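Local structure of putative phosphohistidine phosphatase SixA (Agrobacterium tumefaciens, 2RFL) at residues V11-H16 with S99-Q104. The protein is a putative phosphohistidine phosphatase of the histidine phosphatase superfamily, probably removing phosphate groups by way of a phosphohistidine intermediate. Sequence-based numbering, arbitrary orientation.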
ATOM      1  N   VAL A  11       7.848   5.003   4.078  1.00 40.80           N
ATOM      2  CA  VAL A  11       6.705   4.087   4.057  1.00 39.16           C
ATOM      3  C   VAL A  11       5.787   4.343   2.861  1.00 37.40           C
ATOM      4  O   VAL A  11       5.240   5.426   2.692  1.00 36.53           O
ATOM      5  CB  VAL A  11       5.845   4.212   5.346  1.00 39.24           C
ATOM      6  CG1 VAL A  11       4.470   3.580   5.192  1.00 37.30           C
ATOM      7  CG2 VAL A  11       6.536   3.560   6.504  1.00 42.94           C
ATOM      8  N   TYR A  12       5.604   3.321   2.047  1.00 35.51           N
ATOM      9  CA  TYR A  12       4.581   3.355   1.012  1.00 33.62           C
ATOM     10  C   TYR A  12       3.412   2.509   1.457  1.00 32.10           C
ATOM     11  O   TYR A  12       3.606   1.368   1.946  1.00 31.16           O
ATOM     12  CB  TYR A  12       5.116   2.820  -0.301  1.00 33.66           C
ATOM     13  CG  TYR A  12       6.374   3.506  -0.832  1.00 34.68           C
ATOM     14  CD1 TYR A  12       7.624   2.888  -0.719  1.00 31.79           C
ATOM     15  CD2 TYR A  12       6.295   4.760  -1.506  1.00 33.30           C
ATOM     16  CE1 TYR A  12       8.773   3.509  -1.229  1.00 35.43           C
ATOM     17  CE2 TYR A  12       7.436   5.381  -2.029  1.00 31.61           C
ATOM     18  CZ  TYR A  12       8.668   4.753  -1.881  1.00 35.72           C
ATOM     19  OH  TYR A  12       9.803   5.353  -2.389  1.00 36.09           O
ATOM     20  N   LEU A  13       2.217   3.085   1.308  1.00 30.41           N
ATOM     21  CA  LEU A  13       0.939   2.445   1.614  1.00 29.81           C
ATOM     22  C   LEU A  13       0.005   2.375   0.420  1.00 30.23           C
ATOM     23  O   LEU A  13      -0.590   3.407   0.012  1.00 29.49           O
ATOM     24  CB  LEU A  13       0.200   3.229   2.710  1.00 30.69           C
ATOM     25  CG  LEU A  13       0.771   3.495   4.092  1.00 28.37           C
ATOM     26  CD1 LEU A  13      -0.248   4.324   4.823  1.00 29.59           C
ATOM     27  CD2 LEU A  13       0.990   2.213   4.797  1.00 31.07           C
ATOM     28  N   LEU A  14      -0.168   1.149  -0.074  1.00 29.86           N
ATOM     29  CA  LEU A  14      -0.859   0.827  -1.315  1.00 30.24           C
ATOM     30  C   LEU A  14      -2.120  -0.015  -1.075  1.00 30.54           C
ATOM     31  O   LEU A  14      -2.074  -1.163  -0.604  1.00 30.36           O
ATOM     32  CB  LEU A  14       0.099   0.096  -2.316  1.00 29.80           C
ATOM     33  CG  LEU A  14      -0.467  -0.395  -3.682  1.00 28.47           C
ATOM     34  CD1 LEU A  14      -1.045   0.736  -4.566  1.00 25.85           C
ATOM     35  CD2 LEU A  14       0.519  -1.246  -4.511  1.00 23.26           C
ATOM     36  N   ARG A  15      -3.262   0.545  -1.432  1.00 32.01           N
ATOM     37  CA  ARG A  15      -4.460  -0.250  -1.411  1.00 32.47           C
ATOM     38  C   ARG A  15      -4.509  -1.013  -2.724  1.00 33.22           C
ATOM     39  O   ARG A  15      -4.082  -0.500  -3.752  1.00 31.91           O
ATOM     40  CB  ARG A  15      -5.700   0.590  -1.183  1.00 32.51           C
ATOM     41  CG  ARG A  15      -6.949  -0.282  -1.009  1.00 32.65           C
ATOM     42  CD  ARG A  15      -8.139   0.438  -0.437  1.00 28.81           C
ATOM     43  NE  ARG A  15      -9.302  -0.402  -0.588  1.00 24.97           N
ATOM     44  CZ  ARG A  15     -10.525   0.063  -0.826  1.00 27.56           C
ATOM     45  NH1 ARG A  15     -10.745   1.375  -0.874  1.00 27.33           N
ATOM     46  NH2 ARG A  15     -11.538  -0.780  -1.000  1.00 23.94           N
ATOM     47  N   HIS A  16      -4.990  -2.256  -2.662  1.00 34.36           N
ATOM     48  CA  HIS A  16      -5.099  -3.113  -3.816  1.00 35.96           C
ATOM     49  C   HIS A  16      -6.032  -2.417  -4.817  1.00 37.94           C
ATOM     50  O   HIS A  16      -6.856  -1.572  -4.433  1.00 37.18           O
ATOM     51  CB  HIS A  16      -5.625  -4.511  -3.427  1.00 35.62           C
ATOM     52  CG  HIS A  16      -7.046  -4.507  -2.949  1.00 36.69           C
ATOM     53  ND1 HIS A  16      -8.126  -4.437  -3.810  1.00 36.08           N
ATOM     54  CD2 HIS A  16      -7.564  -4.500  -1.698  1.00 36.50           C
ATOM     55  CE1 HIS A  16      -9.244  -4.400  -3.109  1.00 34.02           C
ATOM     56  NE2 HIS A  16      -8.932  -4.450  -1.828  1.00 33.84           N
ATOM     57  N   SER A  99       3.030  -2.688  12.909  1.00 34.85           N
ATOM     58  CA  SER A  99       4.015  -3.614  13.381  1.00 36.10           C
ATOM     59  C   SER A  99       4.827  -4.226  12.231  1.00 35.78           C
ATOM     60  O   SER A  99       6.029  -4.424  12.355  1.00 36.86           O
ATOM     61  CB  SER A  99       3.291  -4.669  14.171  1.00 36.72           C
ATOM     62  OG  SER A  99       2.704  -4.051  15.293  1.00 38.96           O
ATOM     63  N   LEU A 100       4.188  -4.493  11.104  1.00 34.02           N
ATOM     64  CA  LEU A 100       4.921  -4.885   9.898  1.00 32.86           C
ATOM     65  C   LEU A 100       5.973  -3.855   9.431  1.00 32.65           C
ATOM     66  O   LEU A 100       7.083  -4.203   8.977  1.00 30.56           O
ATOM     67  CB  LEU A 100       3.933  -5.118   8.793  1.00 31.97           C
ATOM     68  CG  LEU A 100       3.082  -6.352   8.957  1.00 30.70           C
ATOM     69  CD1 LEU A 100       2.509  -6.635   7.627  1.00 27.17           C
ATOM     70  CD2 LEU A 100       3.949  -7.495   9.402  1.00 29.95           C
ATOM     71  N   ILE A 101       5.595  -2.591   9.561  1.00 32.40           N
ATOM     72  CA  ILE A 101       6.444  -1.478   9.253  1.00 33.09           C
ATOM     73  C   ILE A 101       7.660  -1.363  10.167  1.00 33.26           C
ATOM     74  O   ILE A 101       8.780  -1.495   9.684  1.00 32.71           O
ATOM     75  CB  ILE A 101       5.652  -0.187   9.146  1.00 32.61           C
ATOM     76  CG1 ILE A 101       4.739  -0.239   7.921  1.00 32.10           C
ATOM     77  CG2 ILE A 101       6.593   0.999   8.961  1.00 37.45           C
ATOM     78  CD1 ILE A 101       3.726   0.868   7.874  1.00 28.06           C
ATOM     79  N   ALA A 102       7.446  -1.152  11.468  1.00 34.30           N
ATOM     80  CA  ALA A 102       8.529  -0.860  12.428  1.00 34.65           C
ATOM     81  C   ALA A 102       9.480  -2.030  12.616  1.00 35.26           C
ATOM     82  O   ALA A 102      10.685  -1.825  12.834  1.00 34.80           O
ATOM     83  CB  ALA A 102       7.953  -0.476  13.755  1.00 35.37           C
ATOM     84  N   ALA A 103       8.918  -3.243  12.551  1.00 34.77           N
ATOM     85  CA  ALA A 103       9.688  -4.489  12.547  1.00 35.83           C
ATOM     86  C   ALA A 103      10.908  -4.516  11.598  1.00 35.20           C
ATOM     87  O   ALA A 103      11.863  -5.167  11.880  1.00 34.34           O
ATOM     88  CB  ALA A 103       8.756  -5.720  12.266  1.00 34.99           C
ATOM     89  N   GLN A 104      10.851  -3.813  10.482  1.00 36.01           N
ATOM     90  CA  GLN A 104      11.858  -3.913   9.455  1.00 37.88           C
ATOM     91  C   GLN A 104      12.994  -2.916   9.723  1.00 40.47           C
ATOM     92  O   GLN A 104      13.144  -1.913   9.021  1.00 37.86           O
ATOM     93  CB  GLN A 104      11.233  -3.694   8.091  1.00 36.30           C
ATOM     94  CG  GLN A 104       9.907  -4.353   7.879  1.00 33.63           C
ATOM     95  CD  GLN A 104       9.873  -5.861   8.184  1.00 31.34           C
ATOM     96  OE1 GLN A 104      10.863  -6.574   8.082  1.00 32.03           O
ATOM     97  NE2 GLN A 104       8.712  -6.338   8.543  1.00 31.55           N
TER
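Ile101, on the short helix 98-102, sets its CG2 methyl and the CD1 end of its longer branch against Val11, near the start of strand 10-15, and the contact is apolar throughout. The closest approach joins Val11 CG2 and Ile101 CG2 at 3.5 Å. Beside it, the longer branch of Ile101 brings CD1 to 3.9 Å from Val11 CG1. Both valine methyls are therefore engaged, and the two side chains cross at about a right angle. The isoleucine torsions explain this reach: CG1 stands anti to the carbonyl carbon (chi1 -68°) and the chain then runs on extended to CD1 (chi2 169°). Ile101 CD1 also lies 4.3 Å from Leu13 CD2, a looser touch two residues further along the strand. Met126 of helix 118-127 packs against both Val11 and Ile101, so the two share a buried apolar neighbourhood.

The one side-chain hydrogen bond inside either segment lies within 99-104. Gln104 folds back so that NE2 donates to Leu100 O over 2.7 Å, with an N-H...O angle of 155°, meeting a lone pair in the carbonyl plane; this bond holds the Gln104 side chain back against the backbone of Leu100.

Strand 10-15 is a central strand of the mixed sheet, bonded to strands 109-114 and 145-149. Helix 98-102 thus seats one isoleucine on the sheet face that helix 118-127 also packs against, an arrangement of the alpha-beta-alpha sandwich of histidine phosphatases.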